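Local coordinates for protein beta-methylmalyl-CoA dehydratase (Chloroflexus aurantiacus, PDB 4E3E) that catalyses the reversible dehydration of beta-methylmalyl-CoA to mesaconyl-CoA and water, a step of the glyoxylate assimilation cycle, at residues V33-Y36 and T37-Y40; V98-P101 and G102-L105; G131-Q134 and W135-V139; N184-L187 and A188-G191; I213-A216 and E217-Q220. One frame throughout, in Å; residues are numbered along the deposited sequence.

In the fold
All five contacts are local and belong to a protein of the HotDog clan. Contacts 2 and 3 are neighbours on one antiparallel sheet, with centres about 9 Å apart. Two probable hydrogen bonds join them: T104 N to Q134 OE1 at 2.9 Å and D103 OD1 to Q134 NE2 at 3.0 Å. Contacts 1 and 5 form the other pair, about 12 Å between centres, with L39 CD2 lying 3.5 Å from E217 O. Substrate positions inferred by similarity lie near three of them. V98 of contact 2 is one, V33 of contact 1 packs on I63, and E137 of contact 3 touches A97. Contact 4 stands apart, at least about 22 Å from the other centres.

Contact 1: residues V33-Y36 and T37-Y40; sequences VALY and TSLY
In Y36 the ring swings out with CG opposite the backbone N (chi1 -171°). In Y40, CG turns beside the backbone N (chi1 -54°), anti to the carbonyl carbon. These two settings let side chains four residues apart converge on one side of helix 30-40. The rings meet at an oblique 48° between planes, neither stacked nor edge-to-face. Y40 CD2 sits over one face of the Y36 ring, out toward its rim. The closest carbons are Y36 CE1 and Y40 CE2, at 3.4 Å. Y36 O itself accepts from two backbone donors. Y40 N reaches it at 3.0 Å and L39 N at 3.2 Å. One turn earlier, T37 N bonds to V33 O in the ordinary helical pattern. S38 OG donates to L35 O at 2.7 Å. The same OG is hydrogen-bonded to Q220 NE2 of the second subunit. L35 also packs on L35 of that subunit, so this side of the helix belongs to the subunit interface. The tyrosine side faces inward. Y36 OH bonds to S255 OG, and Y40 OH bonds to H252 ND1 and Y225 OH. Each ring therefore combines an apolar contact with a fixed polar end. The buried hydroxyls of Y36, S38 and Y40 all have partners, and the hydroxyls of the two tyrosines tie helix 30-40 to helix 250-265.

Contact 2: residues V98-P101 and G102-L105; sequences VVYP and GDTL
D103 OD2 takes two donors in the type II beta turn Y100-D103, which leads the chain into strand 104-116. Y100 N reaches it at 2.9 Å with a nearly straight bond (175°). This donor comes from above the carboxylate plane, 55° out of it. A water also donates to D103 OD2 and gives its other bond to V98 O, bridging the side chain to the start of the loop. The turn itself closes through D103 N, which donates to Y100 O at 3.0 Å. D103 is thus bound to Y100 twice, by its backbone and by its side chain. The carboxylate lies back over the turn because CG stands opposite the carbonyl carbon of D103, beside its N. G102 holds the third turn position with phi 101°. A CB there would run into P101 O. With an alanine at D103, Y100 N would probably lose its acceptor and Q134 NE2 of the adjoining hairpin its mate, and the loop carrying V98 would be held less firmly. V98 is a substrate-binding position by similarity, so the water bridge links D103 to a residue that probably lines the site. Away from the polar centre, V99 CG1 approaches D103 CB at 4.1 Å and L105 CD2 at 4.3 Å. V99 and L105 both rest on V68 of helix 65-80 and on V139. At the turn's outer end a second water donates to P101 O at 2.7 Å and to D103 OD1 at 2.8 Å.

Contact 3: residues G131-Q134 and W135-V139; sequences GVNQ and WDEVV
The W135 indole carries Q134 CG over one face, while N133 ND2 lies at its edge near the ring plane. The CG contact is a CH-pi approach, 3.9 Å from CG to the centroid of the five-membered ring. The N133 amide is gripped at both ends. Its OD1 accepts from W135 N at 2.9 Å and from E137 N at 3.0 Å, and the two donors come from opposite faces of the amide plane. Its ND2 donates to E137 OE1 at 2.9 Å, almost straight (172°) and in the amide plane, on the carboxylate's anti lone pair. These bonds fix the rotation of the amide, whose CG sits between N and the carbonyl carbon of N133 (chi1 62°). A leucine in its place would probably leave W135 N and E137 N without their shared acceptor and free the E137 carboxylate to turn. The backbone forms a type I turn, N133-D136, followed by a G1-type beta bulge. D136 N donates to N133 O, and N133 N to E137 O. The turn closes the hairpin of strands 122-132 and 138-149, where V132 and V138 form a non-hydrogen-bonded pair. Strand 104-116 flanks the hairpin, with V139 packed on L105 and V132 on S106.

Contact 4: residues N184-L187 and A188-G191; sequences NYNL and AHAG
N186 and H189 make the tight half of this contact, an N-cap on the single-turn helix 187-190. The N186 amide lies flat on the H189 imidazole, the planes only 5° apart. N186 ND2 sits over the centre of the ring, and N186 CG comes within 3.6 Å of H189 CG. The same amide turns its oxygen to the helix start. N186 OD1 accepts from H189 N at 2.8 Å, with the donor above the carbonyl plane, 48° out of it. This is the capping bond. The side chain extends with CG opposite the N186 backbone N, and that reach lets one group both cap the helix and cover the ring. N186 O adds a backbone bond to A190 N at 3.0 Å. The cap oxygen satisfies an N-H of the first turn, where no full helical turn precedes to supply the usual acceptor. The other half is much sparser. Y185 meets the helix through the A190 methyl, with Y185 OH at 3.5 Å and Y185 CZ at 3.9 Å from A190 CB. The hydroxyl makes a weak hydrogen bond to N267 ND2. The preceding N184 is exposed and poorly ordered. The contact lies at the surface, but the second subunit packs nearby, its V21 on A188 and its H22 on H189. At the other end of this short helix, G191 leaves the helical conformation with a positive phi. Its N still donates to L187 O at 2.9 Å.

Contact 5: residues I213-A216 and E217-Q220; sequences IEEA and EHMQ
The N-terminus of helix 215-224 is set by E214 at the N-cap, with E217 three residues on. E217 OE1 accepts from E214 N at 3.0 Å, which is the half of a capping box in which the third helix residue binds the N-cap amide. The donor stands above the carboxylate plane. E217 gets there by an extended chain, its CG opposite the backbone N. Its other oxygen, OE2, bonds to H252 NE2, so one buried carboxylate holds both the helix start and helix 250-265. The end of the E214 side chain leads away from the turn, and its OE2 forms a salt bridge with R246 of the second subunit. A second polar pair lies on another side of the first turn. H218 NE2 donates to E215 OE1 at 2.7 Å, reaching the oxygen on its anti side and out of the carboxylate plane. The carboxylate and ring planes are 59° apart, and the two side chains lie side by side, pointing the same way. E215 brings its oxygen round by bending at chi2 (-76°). One face of the H218 ring lies against E215 O, while I213 CG2 approaches H218 CD2 at 4.0 Å. Backbone bonds continue the helix, M219 N to E215 O at 3.1 Å and H218 N to E214 O at 3.3 Å. One residue further on, Q220 N donates to A216 O at 2.9 Å.

Contact 1: residues V33-Y36 and T37-Y40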
loop_
_atom_site.group_PDB
_atom_site.type_symbol
_atom_site.label_atom_id
_atom_site.label_comp_id
_atom_site.label_asym_id
_atom_site.label_seq_id
_atom_site.Cartn_x
_atom_site.Cartn_y
_atom_site.Cartn_z
ATOM N N VAL A 33 -9.276 2.988 -1.893
ATOM C CA VAL A 33 -9.559 3.899 -0.787
ATOM C C VAL A 33 -8.509 3.804 0.323
ATOM O O VAL A 33 -8.024 4.831 0.802
ATOM C CB VAL A 33 -10.945 3.637 -0.208
ATOM C CG1 VAL A 33 -11.147 4.438 1.083
ATOM C CG2 VAL A 33 -12.005 3.980 -1.250
ATOM N N ALA A 34 -8.159 2.578 0.737
ATOM C CA ALA A 34 -7.241 2.404 1.845
ATOM C C ALA A 34 -5.834 2.858 1.459
ATOM O O ALA A 34 -5.153 3.491 2.263
ATOM C CB ALA A 34 -7.228 0.951 2.325
ATOM N N LEU A 35 -5.412 2.547 0.227
ATOM C CA LEU A 35 -4.117 2.980 -0.257
ATOM C C LEU A 35 -3.984 4.505 -0.268
ATOM O O LEU A 35 -2.951 5.049 0.158
ATOM C CB LEU A 35 -3.854 2.417 -1.663
ATOM C CG LEU A 35 -3.044 1.126 -1.694
ATOM C CD1 LEU A 35 -3.130 0.544 -3.083
ATOM C CD2 LEU A 35 -1.584 1.373 -1.327
ATOM N N TYR A 36 -5.008 5.177 -0.786
ATOM C CA TYR A 36 -5.060 6.647 -0.833
ATOM C C TYR A 36 -4.954 7.229 0.593
ATOM O O TYR A 36 -4.169 8.150 0.848
ATOM C CB TYR A 36 -6.353 7.116 -1.545
ATOM C CG TYR A 36 -6.361 8.610 -1.815
ATOM C CD1 TYR A 36 -5.699 9.135 -2.931
ATOM C CD2 TYR A 36 -6.981 9.505 -0.927
ATOM C CE1 TYR A 36 -5.682 10.506 -3.176
ATOM C CE2 TYR A 36 -6.963 10.883 -1.156
ATOM C CZ TYR A 36 -6.301 11.377 -2.279
ATOM O OH TYR A 36 -6.248 12.727 -2.528
ATOM N N THR A 37 -5.722 6.674 1.534
ATOM C CA THR A 37 -5.567 7.053 2.952
ATOM C C THR A 37 -4.110 6.883 3.442
ATOM O O THR A 37 -3.581 7.759 4.129
ATOM C CB THR A 37 -6.506 6.270 3.840
ATOM O OG1 THR A 37 -7.838 6.511 3.382
ATOM C CG2 THR A 37 -6.372 6.686 5.322
ATOM N N SER A 38 -3.471 5.771 3.075
ATOM C CA SER A 38 -2.151 5.416 3.599
ATOM C C SER A 38 -1.059 6.267 2.967
ATOM O O SER A 38 0.077 6.330 3.456
ATOM C CB SER A 38 -1.868 3.919 3.348
ATOM O OG SER A 38 -1.543 3.640 1.974
ATOM N N LEU A 39 -1.396 6.906 1.857
ATOM C CA LEU A 39 -0.418 7.689 1.123
ATOM C C LEU A 39 -0.521 9.179 1.481
ATOM O O LEU A 39 0.490 9.897 1.451
ATOM C CB LEU A 39 -0.586 7.452 -0.382
ATOM C CG LEU A 39 -0.134 6.078 -0.897
ATOM C CD1 LEU A 39 -0.792 5.861 -2.263
ATOM C CD2 LEU A 39 1.396 6.062 -0.997
ATOM N N TYR A 40 -1.728 9.646 1.837
ATOM C CA TYR A 40 -1.868 11.075 2.166
ATOM C C TYR A 40 -2.315 11.372 3.595
ATOM O O TYR A 40 -2.144 12.491 4.071
ATOM C CB TYR A 40 -2.747 11.810 1.141
ATOM C CG TYR A 40 -2.256 11.615 -0.278
ATOM C CD1 TYR A 40 -1.179 12.358 -0.769
ATOM C CD2 TYR A 40 -2.834 10.658 -1.114
ATOM C CE1 TYR A 40 -0.714 12.181 -2.060
ATOM C CE2 TYR A 40 -2.368 10.463 -2.413
ATOM C CZ TYR A 40 -1.311 11.233 -2.880
ATOM O OH TYR A 40 -0.832 11.049 -4.159
#

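Contact 2: residues V98-P101 and G102-L105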
loop_
_atom_site.group_PDB
_atom_site.type_symbol
_atom_site.label_atom_id
_atom_site.label_comp_id
_atom_site.label_asym_id
_atom_site.label_seq_id
_atom_site.Cartn_x
_atom_site.Cartn_y
_atom_site.Cartn_z
ATOM N N VAL A 98 -21.423 11.463 -7.869
ATOM C CA VAL A 98 -20.610 10.836 -6.822
ATOM C C VAL A 98 -20.059 9.491 -7.313
ATOM O O VAL A 98 -20.745 8.737 -8.024
ATOM C CB VAL A 98 -21.455 10.614 -5.544
ATOM C CG1 VAL A 98 -20.659 9.929 -4.448
ATOM C CG2 VAL A 98 -21.981 11.940 -5.042
ATOM N N VAL A 99 -18.821 9.207 -6.932
ATOM C CA VAL A 99 -18.159 7.932 -7.224
ATOM C C VAL A 99 -18.097 7.097 -5.938
ATOM O O VAL A 99 -17.686 7.604 -4.888
ATOM C CB VAL A 99 -16.726 8.190 -7.755
ATOM C CG1 VAL A 99 -16.038 6.882 -8.131
ATOM C CG2 VAL A 99 -16.784 9.105 -8.982
ATOM N N TYR A 100 -18.520 5.837 -6.020
ATOM C CA TYR A 100 -18.490 4.903 -4.905
ATOM C C TYR A 100 -17.569 3.717 -5.229
ATOM O O TYR A 100 -17.345 3.424 -6.416
ATOM C CB TYR A 100 -19.906 4.369 -4.650
ATOM C CG TYR A 100 -20.896 5.401 -4.133
ATOM C CD1 TYR A 100 -20.763 5.948 -2.851
ATOM C CD2 TYR A 100 -21.981 5.809 -4.915
ATOM C CE1 TYR A 100 -21.672 6.878 -2.369
ATOM C CE2 TYR A 100 -22.904 6.738 -4.441
ATOM C CZ TYR A 100 -22.745 7.268 -3.167
ATOM O OH TYR A 100 -23.636 8.193 -2.684
ATOM N N PRO A 101 -17.042 3.016 -4.192
ATOM C CA PRO A 101 -16.341 1.746 -4.451
ATOM C C PRO A 101 -17.188 0.844 -5.330
ATOM O O PRO A 101 -18.406 0.726 -5.090
ATOM C CB PRO A 101 -16.223 1.116 -3.045
ATOM C CG PRO A 101 -16.205 2.299 -2.104
ATOM C CD PRO A 101 -17.089 3.344 -2.743
ATOM N N GLY A 102 -16.564 0.222 -6.332
ATOM C CA GLY A 102 -17.287 -0.642 -7.263
ATOM C C GLY A 102 -17.605 0.027 -8.588
ATOM O O GLY A 102 -17.916 -0.652 -9.563
ATOM N N ASP A 103 -17.543 1.359 -8.626
ATOM C CA ASP A 103 -17.775 2.108 -9.870
ATOM C C ASP A 103 -16.575 2.000 -10.787
ATOM O O ASP A 103 -15.445 1.848 -10.315
ATOM C CB ASP A 103 -18.072 3.591 -9.588
ATOM C CG ASP A 103 -19.453 3.813 -8.974
ATOM O OD1 ASP A 103 -20.270 2.862 -8.966
ATOM O OD2 ASP A 103 -19.719 4.945 -8.502
ATOM N N THR A 104 -16.828 2.100 -12.091
ATOM C CA THR A 104 -15.773 2.032 -13.093
ATOM C C THR A 104 -15.708 3.298 -13.946
ATOM O O THR A 104 -16.702 3.709 -14.549
ATOM C CB THR A 104 -15.962 0.795 -13.983
ATOM O OG1 THR A 104 -16.022 -0.363 -13.139
ATOM C CG2 THR A 104 -14.807 0.647 -15.002
ATOM N N LEU A 105 -14.516 3.886 -14.015
ATOM C CA LEU A 105 -14.312 5.135 -14.741
ATOM C C LEU A 105 -13.577 4.909 -16.058
ATOM O O LEU A 105 -12.608 4.140 -16.130
ATOM C CB LEU A 105 -13.548 6.155 -13.877
ATOM C CG LEU A 105 -14.092 6.483 -12.470
ATOM C CD1 LEU A 105 -13.351 7.666 -11.872
ATOM C CD2 LEU A 105 -15.605 6.737 -12.449
HETATM O O HOH W 1 -19.996 7.197 -10.100
HETATM O O HOH W 2 -20.500 1.089 -6.769
#

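Contact 3: residues G131-Q134 and W135-V139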
loop_
_atom_site.group_PDB
_atom_site.type_symbol
_atom_site.label_atom_id
_atom_site.label_comp_id
_atom_site.label_asym_id
_atom_site.label_seq_id
_atom_site.Cartn_x
_atom_site.Cartn_y
_atom_site.Cartn_z
ATOM N N GLY A 131 -14.448 12.227 -17.570
ATOM C CA GLY A 131 -14.491 10.897 -16.959
ATOM C C GLY A 131 -15.937 10.554 -16.710
ATOM O O GLY A 131 -16.658 11.383 -16.175
ATOM N N VAL A 132 -16.362 9.355 -17.115
ATOM C CA VAL A 132 -17.729 8.895 -16.902
ATOM C C VAL A 132 -17.712 7.606 -16.090
ATOM O O VAL A 132 -16.712 6.888 -16.078
ATOM C CB VAL A 132 -18.532 8.674 -18.231
ATOM C CG1 VAL A 132 -18.701 9.989 -18.990
ATOM C CG2 VAL A 132 -17.889 7.625 -19.133
ATOM N N ASN A 133 -18.813 7.292 -15.421
ATOM C CA ASN A 133 -18.865 6.018 -14.722
ATOM C C ASN A 133 -19.493 4.961 -15.642
ATOM O O ASN A 133 -19.733 5.225 -16.831
ATOM C CB ASN A 133 -19.607 6.157 -13.385
ATOM C CG ASN A 133 -21.045 6.588 -13.571
ATOM O OD1 ASN A 133 -21.590 6.498 -14.674
ATOM N ND2 ASN A 133 -21.665 7.075 -12.502
ATOM N N GLN A 134 -19.765 3.783 -15.089
ATOM C CA GLN A 134 -20.303 2.647 -15.846
ATOM C C GLN A 134 -21.725 2.899 -16.358
ATOM O O GLN A 134 -22.231 2.132 -17.173
ATOM C CB GLN A 134 -20.238 1.344 -15.009
ATOM C CG GLN A 134 -21.212 1.260 -13.823
ATOM C CD GLN A 134 -20.660 1.853 -12.521
ATOM O OE1 GLN A 134 -19.683 2.621 -12.513
ATOM N NE2 GLN A 134 -21.286 1.486 -11.406
ATOM N N TRP A 135 -22.357 3.971 -15.874
ATOM C CA TRP A 135 -23.714 4.362 -16.300
ATOM C C TRP A 135 -23.669 5.481 -17.308
ATOM O O TRP A 135 -24.702 6.056 -17.662
ATOM C CB TRP A 135 -24.535 4.802 -15.092
ATOM C CG TRP A 135 -24.629 3.744 -14.028
ATOM C CD1 TRP A 135 -23.945 3.693 -12.813
ATOM C CD2 TRP A 135 -25.439 2.525 -14.064
ATOM N NE1 TRP A 135 -24.277 2.566 -12.114
ATOM C CE2 TRP A 135 -25.170 1.820 -12.805
ATOM C CE3 TRP A 135 -26.331 1.968 -14.976
ATOM C CZ2 TRP A 135 -25.769 0.609 -12.500
ATOM C CZ3 TRP A 135 -26.940 0.745 -14.653
ATOM C CH2 TRP A 135 -26.670 0.086 -13.443
ATOM N N ASP A 136 -22.460 5.802 -17.764
ATOM C CA ASP A 136 -22.203 6.924 -18.666
ATOM C C ASP A 136 -22.523 8.290 -18.061
ATOM O O ASP A 136 -22.740 9.238 -18.799
ATOM C CB ASP A 136 -22.925 6.739 -20.018
ATOM C CG ASP A 136 -22.285 5.665 -20.879
ATOM O OD1 ASP A 136 -21.039 5.591 -20.916
ATOM O OD2 ASP A 136 -23.026 4.891 -21.518
ATOM N N GLU A 137 -22.551 8.391 -16.730
ATOM C CA GLU A 137 -22.690 9.694 -16.056
ATOM C C GLU A 137 -21.310 10.319 -15.899
ATOM O O GLU A 137 -20.369 9.637 -15.523
ATOM C CB GLU A 137 -23.314 9.528 -14.675
ATOM C CG GLU A 137 -24.693 8.857 -14.685
ATOM C CD GLU A 137 -25.202 8.528 -13.281
ATOM O OE1 GLU A 137 -24.491 7.849 -12.488
ATOM O OE2 GLU A 137 -26.330 8.952 -12.965
ATOM N N VAL A 138 -21.202 11.614 -16.182
ATOM C CA VAL A 138 -19.960 12.353 -15.995
ATOM C C VAL A 138 -19.718 12.509 -14.497
ATOM O O VAL A 138 -20.597 12.968 -13.769
ATOM C CB VAL A 138 -20.068 13.733 -16.674
ATOM C CG1 VAL A 138 -18.853 14.594 -16.366
ATOM C CG2 VAL A 138 -20.288 13.568 -18.190
ATOM N N VAL A 139 -18.534 12.100 -14.044
ATOM C CA VAL A 139 -18.148 12.219 -12.646
ATOM C C VAL A 139 -17.157 13.366 -12.512
ATOM O O VAL A 139 -16.983 13.929 -11.425
ATOM C CB VAL A 139 -17.561 10.892 -12.085
ATOM C CG1 VAL A 139 -18.597 9.755 -12.227
ATOM C CG2 VAL A 139 -16.247 10.538 -12.761
#

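Contact 4: residues N184-L187 and A188-G191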
loop_
_atom_site.group_PDB
_atom_site.type_symbol
_atom_site.label_atom_id
_atom_site.label_comp_id
_atom_site.label_asym_id
_atom_site.label_seq_id
_atom_site.Cartn_x
_atom_site.Cartn_y
_atom_site.Cartn_z
ATOM N N ASN A 184 -28.198 16.151 12.845
ATOM C CA ASN A 184 -27.611 14.928 12.329
ATOM C C ASN A 184 -26.142 15.101 11.942
ATOM O O ASN A 184 -25.575 14.246 11.250
ATOM C CB ASN A 184 -28.418 14.476 11.107
ATOM C CG ASN A 184 -28.506 12.968 10.977
ATOM O OD1 ASN A 184 -28.578 12.245 11.972
ATOM N ND2 ASN A 184 -28.520 12.488 9.739
ATOM N N TYR A 185 -25.527 16.199 12.379
ATOM C CA TYR A 185 -24.121 16.473 12.028
ATOM C C TYR A 185 -23.224 16.517 13.262
ATOM O O TYR A 185 -23.266 17.478 14.035
ATOM C CB TYR A 185 -23.997 17.781 11.229
ATOM C CG TYR A 185 -22.652 17.948 10.567
ATOM C CD1 TYR A 185 -22.377 17.326 9.352
ATOM C CD2 TYR A 185 -21.648 18.719 11.154
ATOM C CE1 TYR A 185 -21.145 17.464 8.740
ATOM C CE2 TYR A 185 -20.409 18.865 10.546
ATOM C CZ TYR A 185 -20.166 18.229 9.340
ATOM O OH TYR A 185 -18.952 18.360 8.713
ATOM N N ASN A 186 -22.414 15.476 13.445
ATOM C CA ASN A 186 -21.536 15.398 14.597
ATOM C C ASN A 186 -20.255 16.205 14.385
ATOM O O ASN A 186 -19.354 15.782 13.666
ATOM C CB ASN A 186 -21.231 13.932 14.937
ATOM C CG ASN A 186 -20.513 13.778 16.255
ATOM O OD1 ASN A 186 -19.563 14.500 16.555
ATOM N ND2 ASN A 186 -20.957 12.827 17.050
ATOM N N LEU A 187 -20.191 17.369 15.021
ATOM C CA LEU A 187 -19.034 18.263 14.915
ATOM C C LEU A 187 -17.732 17.666 15.459
ATOM O O LEU A 187 -16.649 17.879 14.891
ATOM C CB LEU A 187 -19.321 19.591 15.621
ATOM C CG LEU A 187 -20.381 20.507 15.012
ATOM C CD1 LEU A 187 -20.737 21.604 16.005
ATOM C CD2 LEU A 187 -19.914 21.101 13.688
ATOM N N ALA A 188 -17.830 16.939 16.572
ATOM C CA ALA A 188 -16.658 16.286 17.159
ATOM C C ALA A 188 -16.099 15.253 16.180
ATOM O O ALA A 188 -14.886 15.177 15.983
ATOM C CB ALA A 188 -17.006 15.641 18.495
ATOM N N HIS A 189 -16.977 14.475 15.552
ATOM C CA HIS A 189 -16.528 13.505 14.548
ATOM C C HIS A 189 -15.935 14.185 13.338
ATOM O O HIS A 189 -14.934 13.714 12.807
ATOM C CB HIS A 189 -17.674 12.569 14.142
ATOM C CG HIS A 189 -17.957 11.476 15.150
ATOM N ND1 HIS A 189 -18.895 10.526 14.943
ATOM C CD2 HIS A 189 -17.363 11.182 16.381
ATOM C CE1 HIS A 189 -18.918 9.681 15.995
ATOM N NE2 HIS A 189 -17.979 10.082 16.874
ATOM N N ALA A 190 -16.530 15.298 12.887
ATOM C CA ALA A 190 -16.008 15.999 11.723
ATOM C C ALA A 190 -14.623 16.572 12.026
ATOM O O ALA A 190 -13.740 16.536 11.181
ATOM C CB ALA A 190 -16.951 17.094 11.275
ATOM N N GLY A 191 -14.445 17.093 13.237
ATOM C CA GLY A 191 -13.146 17.569 13.670
ATOM C C GLY A 191 -13.031 19.068 13.881
ATOM O O GLY A 191 -11.946 19.563 14.173
#

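Contact 5: residues I213-A216 and E217-Q220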
loop_
_atom_site.group_PDB
_atom_site.type_symbol
_atom_site.label_atom_id
_atom_site.label_comp_id
_atom_site.label_asym_id
_atom_site.label_seq_id
_atom_site.Cartn_x
_atom_site.Cartn_y
_atom_site.Cartn_z
ATOM N N ILE A 213 8.323 13.789 1.542
ATOM C CA ILE A 213 8.045 12.871 0.433
ATOM C C ILE A 213 9.133 11.811 0.307
ATOM O O ILE A 213 10.316 12.137 0.261
ATOM C CB ILE A 213 7.902 13.646 -0.897
ATOM C CG1 ILE A 213 6.757 14.662 -0.791
ATOM C CG2 ILE A 213 7.702 12.706 -2.089
ATOM C CD1 ILE A 213 6.596 15.543 -2.008
ATOM N N GLU A 214 8.721 10.543 0.256
ATOM C CA GLU A 214 9.652 9.434 -0.018
ATOM C C GLU A 214 9.496 8.986 -1.480
ATOM O O GLU A 214 8.422 9.147 -2.059
ATOM C CB GLU A 214 9.400 8.261 0.956
ATOM C CG GLU A 214 9.731 8.566 2.416
ATOM C CD GLU A 214 11.201 8.974 2.605
ATOM O OE1 GLU A 214 12.098 8.281 2.074
ATOM O OE2 GLU A 214 11.478 9.986 3.295
ATOM N N GLU A 215 10.552 8.439 -2.082
ATOM C CA GLU A 215 10.450 7.939 -3.469
ATOM C C GLU A 215 9.354 6.885 -3.632
ATOM O O GLU A 215 8.546 6.965 -4.573
ATOM C CB GLU A 215 11.778 7.371 -3.970
ATOM C CG GLU A 215 12.913 8.384 -4.075
ATOM C CD GLU A 215 12.798 9.317 -5.285
ATOM O OE1 GLU A 215 11.781 9.290 -6.037
ATOM O OE2 GLU A 215 13.735 10.092 -5.476
ATOM N N ALA A 216 9.329 5.907 -2.717
ATOM C CA ALA A 216 8.395 4.787 -2.807
ATOM C C ALA A 216 6.986 5.323 -2.704
ATOM O O ALA A 216 6.054 4.766 -3.285
ATOM C CB ALA A 216 8.644 3.768 -1.703
ATOM N N GLU A 217 6.842 6.412 -1.948
ATOM C CA GLU A 217 5.532 6.989 -1.686
ATOM C C GLU A 217 4.899 7.618 -2.936
ATOM O O GLU A 217 3.763 7.277 -3.288
ATOM C CB GLU A 217 5.596 7.971 -0.518
ATOM C CG GLU A 217 4.460 8.976 -0.388
ATOM C CD GLU A 217 4.942 10.249 0.321
ATOM O OE1 GLU A 217 5.895 10.163 1.138
ATOM O OE2 GLU A 217 4.387 11.342 0.058
ATOM N N HIS A 218 5.616 8.509 -3.613
ATOM C CA HIS A 218 5.018 9.124 -4.820
ATOM C C HIS A 218 4.905 8.154 -5.983
ATOM O O HIS A 218 3.892 8.152 -6.711
ATOM C CB HIS A 218 5.699 10.431 -5.178
ATOM C CG HIS A 218 7.027 10.248 -5.811
ATOM N ND1 HIS A 218 7.161 9.931 -7.109
ATOM C CD2 HIS A 218 8.319 10.346 -5.289
ATOM C CE1 HIS A 218 8.472 9.829 -7.404
ATOM N NE2 HIS A 218 9.170 10.061 -6.285
HETATM N N MSE A 219 5.859 7.232 -6.095
HETATM C CA MSE A 219 5.796 6.192 -7.162
HETATM C C MSE A 219 4.596 5.341 -6.927
HETATM O O MSE A 219 3.854 5.012 -7.877
HETATM C CB MSE A 219 7.046 5.302 -7.223
HETATM C CG MSE A 219 8.217 6.143 -7.735
HETATM SE SE MSE A 219 9.789 4.949 -7.701
HETATM C CE MSE A 219 9.397 3.641 -9.140
ATOM N N GLN A 220 4.349 4.981 -5.669
ATOM C CA GLN A 220 3.184 4.129 -5.382
ATOM C C GLN A 220 1.827 4.799 -5.686
ATOM O O GLN A 220 0.898 4.136 -6.181
ATOM C CB GLN A 220 3.234 3.553 -3.953
ATOM C CG GLN A 220 2.007 2.682 -3.582
ATOM C CD GLN A 220 2.269 1.877 -2.304
ATOM O OE1 GLN A 220 2.777 2.420 -1.329
ATOM N NE2 GLN A 220 1.946 0.591 -2.312
#